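PDB 3RRI: Glyoxalase/bleomycin resistance protein/dioxygenase from Alicyclobacillus acidocaldarius subsp. acidocaldarius, which is a metal-binding protein of the vicinal oxygen chelate type that may act as a dioxygenase. Local coordinates for residues Asn83-Ala88 with His97-Arg102. Residues are numbered along the deposited sequence; the frame is centred on the assembly and turned at random.
Sequences NLYKLA and HDLSRR
The phenol ring of Tyr85 has Leu99 over one face and the carboxylate of Asp98 at its edge. Leu99 CD2 stands 4.2 Å from the centroid of the Tyr85 ring and 16° off its normal, a CH-pi contact displaced somewhat toward the rim. Leu99 CB adds an apolar touch, 3.8 Å from Tyr85 CE1. Asp98 OD1 lies in the plane of the ring, where it accepts a hydrogen bond of 2.7 Å from Tyr85 OH. The two flat groups are not coplanar, the carboxylate being turned 42° from the ring, and the hydroxyl meets OD1 on its syn side. On the anti side the same oxygen takes the backbone N-H of Leu99, with Leu99 N to Asp98 OD1 also 2.7 Å and an N-H...O angle of 154°; each donor sits somewhat out of the carboxylate plane. OD1 is thus gripped by two donors, while OD2 forms a salt bridge with Lys89, so both carboxylate oxygens are engaged, which would be expected to favour the ionised form. Within the same segment His97 ND1 donates to Asp98 O over 3.0 Å, nearly in the plane of its ring. With CG anti to the backbone N, the Tyr85 side chain extends from the helix toward the 97-102 segment. Phe113, on strand 110-116, meets that ring edge-to-face. The contact lies at the protein surface and joins helix 78-90 to the corner between strands 95-98 and 100-102, both of which pair antiparallel with strand 110-116 in this βαβββ module of the vicinal oxygen chelate fold.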
ATOM      1  N   ASN A  83       1.837  24.097  -0.632  1.00 18.18           N
ATOM      2  CA  ASN A  83       2.869  24.175   0.382  1.00 19.34           C
ATOM      3  C   ASN A  83       4.228  24.543  -0.191  1.00 17.92           C
ATOM      4  O   ASN A  83       4.986  25.273   0.407  1.00 18.26           O
ATOM      5  CB  ASN A  83       3.022  22.833   1.107  1.00 19.81           C
ATOM      6  CG  ASN A  83       1.890  22.547   2.085  1.00 22.17           C
ATOM      7  OD1 ASN A  83       1.031  23.406   2.342  1.00 24.25           O
ATOM      8  ND2 ASN A  83       1.877  21.330   2.627  1.00 21.81           N
ATOM      9  N   LEU A  84       4.572  23.947  -1.334  1.00 17.79           N
ATOM     10  CA  LEU A  84       5.891  24.210  -1.908  1.00 17.99           C
ATOM     11  C   LEU A  84       5.981  25.619  -2.461  1.00 18.14           C
ATOM     12  O   LEU A  84       6.988  26.283  -2.298  1.00 18.93           O
ATOM     13  CB  LEU A  84       6.216  23.159  -2.990  1.00 18.56           C
ATOM     14  CG  LEU A  84       7.590  23.326  -3.668  1.00 18.89           C
ATOM     15  CD1 LEU A  84       8.730  23.166  -2.632  1.00 18.37           C
ATOM     16  CD2 LEU A  84       7.761  22.337  -4.871  1.00 17.80           C
ATOM     17  N   TYR A  85       4.907  26.083  -3.087  1.00 18.63           N
ATOM     18  CA  TYR A  85       4.906  27.480  -3.532  1.00 18.58           C
ATOM     19  C   TYR A  85       5.121  28.446  -2.369  1.00 18.91           C
ATOM     20  O   TYR A  85       5.896  29.390  -2.463  1.00 18.99           O
ATOM     21  CB  TYR A  85       3.599  27.765  -4.214  1.00 18.84           C
ATOM     22  CG  TYR A  85       3.415  29.184  -4.704  1.00 19.98           C
ATOM     23  CD1 TYR A  85       4.083  29.624  -5.826  1.00 20.65           C
ATOM     24  CD2 TYR A  85       2.547  30.057  -4.062  1.00 23.22           C
ATOM     25  CE1 TYR A  85       3.928  30.895  -6.307  1.00 22.10           C
ATOM     26  CE2 TYR A  85       2.383  31.335  -4.539  1.00 22.85           C
ATOM     27  CZ  TYR A  85       3.070  31.748  -5.657  1.00 22.42           C
ATOM     28  OH  TYR A  85       2.964  33.009  -6.190  1.00 24.86           O
ATOM     29  N   LYS A  86       4.412  28.191  -1.274  1.00 19.00           N
ATOM     30  CA  LYS A  86       4.500  29.054  -0.088  1.00 20.02           C
ATOM     31  C   LYS A  86       5.915  28.999   0.473  1.00 19.42           C
ATOM     32  O   LYS A  86       6.498  30.010   0.878  1.00 20.46           O
ATOM     33  CB  LYS A  86       3.492  28.597   0.969  1.00 20.35           C
ATOM     34  CG  LYS A  86       3.576  29.347   2.288  1.00 23.87           C
ATOM     35  CD  LYS A  86       2.525  28.848   3.276  1.00 28.99           C
ATOM     36  CE  LYS A  86       2.823  29.251   4.732  1.00 32.95           C
ATOM     37  NZ  LYS A  86       2.124  28.329   5.679  1.00 36.68           N
ATOM     38  N   LEU A  87       6.513  27.800   0.477  1.00 18.66           N
ATOM     39  CA  LEU A  87       7.860  27.654   0.954  1.00 18.35           C
ATOM     40  C   LEU A  87       8.835  28.505   0.130  1.00 18.21           C
ATOM     41  O   LEU A  87       9.683  29.222   0.696  1.00 18.67           O
ATOM     42  CB  LEU A  87       8.258  26.169   0.884  1.00 17.84           C
ATOM     43  CG  LEU A  87       9.679  25.749   1.306  1.00 20.04           C
ATOM     44  CD1 LEU A  87       9.747  24.250   1.763  1.00 20.46           C
ATOM     45  CD2 LEU A  87      10.733  25.967   0.248  1.00 20.19           C
ATOM     46  N   ALA A  88       8.741  28.379  -1.190  1.00 18.58           N
ATOM     47  CA  ALA A  88       9.609  29.102  -2.123  1.00 18.29           C
ATOM     48  C   ALA A  88       9.496  30.620  -1.941  1.00 19.00           C
ATOM     49  O   ALA A  88      10.510  31.320  -1.875  1.00 20.67           O
ATOM     50  CB  ALA A  88       9.303  28.686  -3.552  1.00 18.80           C
ATOM     51  N   HIS A  97       9.519  31.706 -13.393  1.00 22.54           N
ATOM     52  CA  HIS A  97       8.142  32.021 -13.781  1.00 22.66           C
ATOM     53  C   HIS A  97       7.225  31.832 -12.583  1.00 22.45           C
ATOM     54  O   HIS A  97       7.200  30.773 -11.969  1.00 21.38           O
ATOM     55  CB  HIS A  97       7.697  31.150 -14.966  1.00 22.90           C
ATOM     56  CG  HIS A  97       6.583  31.744 -15.774  1.00 27.43           C
ATOM     57  ND1 HIS A  97       5.311  31.924 -15.265  1.00 33.52           N
ATOM     58  CD2 HIS A  97       6.547  32.203 -17.048  1.00 29.66           C
ATOM     59  CE1 HIS A  97       4.539  32.465 -16.195  1.00 33.34           C
ATOM     60  NE2 HIS A  97       5.267  32.653 -17.281  1.00 32.85           N
ATOM     61  N   ASP A  98       6.464  32.873 -12.216  1.00 22.10           N
ATOM     62  CA  ASP A  98       5.592  32.772 -11.068  1.00 22.31           C
ATOM     63  C   ASP A  98       4.368  31.907 -11.412  1.00 21.76           C
ATOM     64  O   ASP A  98       4.184  31.490 -12.557  1.00 20.87           O
ATOM     65  CB  ASP A  98       5.149  34.195 -10.596  1.00 23.12           C
ATOM     66  CG  ASP A  98       4.880  34.273  -9.080  1.00 25.73           C
ATOM     67  OD1 ASP A  98       4.496  33.257  -8.440  1.00 22.69           O
ATOM     68  OD2 ASP A  98       5.056  35.375  -8.493  1.00 29.07           O
ATOM     69  N   LEU A  99       3.547  31.656 -10.410  1.00 21.90           N
ATOM     70  CA  LEU A  99       2.363  30.830 -10.516  1.00 23.32           C
ATOM     71  C   LEU A  99       1.536  31.221 -11.724  1.00 24.82           C
ATOM     72  O   LEU A  99       1.183  32.413 -11.907  1.00 24.50           O
ATOM     73  CB  LEU A  99       1.507  30.947  -9.241  1.00 23.86           C
ATOM     74  CG  LEU A  99       0.437  29.917  -8.937  1.00 26.93           C
ATOM     75  CD1 LEU A  99       1.032  28.497  -8.874  1.00 28.31           C
ATOM     76  CD2 LEU A  99      -0.213  30.276  -7.602  1.00 29.84           C
ATOM     77  N   SER A 100       1.216  30.209 -12.536  1.00 25.98           N
ATOM     78  CA  SER A 100       0.522  30.373 -13.801  1.00 27.86           C
ATOM     79  C   SER A 100      -0.254  29.111 -14.182  1.00 28.92           C
ATOM     80  O   SER A 100      -0.178  28.105 -13.485  1.00 29.18           O
ATOM     81  CB  SER A 100       1.543  30.711 -14.890  1.00 27.79           C
ATOM     82  OG  SER A 100       0.917  31.143 -16.082  1.00 31.62           O
ATOM     83  N   ARG A 101      -0.991  29.190 -15.284  1.00 31.08           N
ATOM     84  CA  ARG A 101      -1.742  28.064 -15.863  1.00 32.44           C
ATOM     85  C   ARG A 101      -1.220  27.765 -17.256  1.00 33.13           C
ATOM     86  O   ARG A 101      -0.875  28.668 -18.005  1.00 32.55           O
ATOM     87  CB  ARG A 101      -3.206  28.415 -15.994  1.00 32.81           C
ATOM     88  CG  ARG A 101      -3.834  28.793 -14.714  1.00 34.41           C
ATOM     89  CD  ARG A 101      -4.082  27.596 -13.836  1.00 36.43           C
ATOM     90  NE  ARG A 101      -4.770  28.042 -12.629  1.00 37.86           N
ATOM     91  CZ  ARG A 101      -6.091  28.105 -12.472  1.00 38.01           C
ATOM     92  NH1 ARG A 101      -6.917  27.701 -13.433  1.00 38.21           N
ATOM     93  NH2 ARG A 101      -6.589  28.563 -11.322  1.00 37.76           N
ATOM     94  N   ARG A 102      -1.148  26.492 -17.590  1.00 33.17           N
ATOM     95  CA  ARG A 102      -0.738  26.060 -18.898  1.00 34.65           C
ATOM     96  C   ARG A 102      -1.874  25.144 -19.401  1.00 34.23           C
ATOM     97  O   ARG A 102      -2.540  24.474 -18.599  1.00 33.30           O
ATOM     98  CB  ARG A 102       0.651  25.399 -18.780  1.00 35.41           C
ATOM     99  CG  ARG A 102       0.981  24.287 -19.766  1.00 39.36           C
ATOM    100  CD  ARG A 102       1.913  24.682 -20.878  1.00 43.68           C
ATOM    101  NE  ARG A 102       1.402  25.772 -21.708  1.00 47.11           N
ATOM    102  CZ  ARG A 102       1.784  26.005 -22.964  1.00 49.45           C
ATOM    103  NH1 ARG A 102       2.670  25.213 -23.578  1.00 50.77           N
ATOM    104  NH2 ARG A 102       1.257  27.030 -23.618  1.00 50.04           N
TER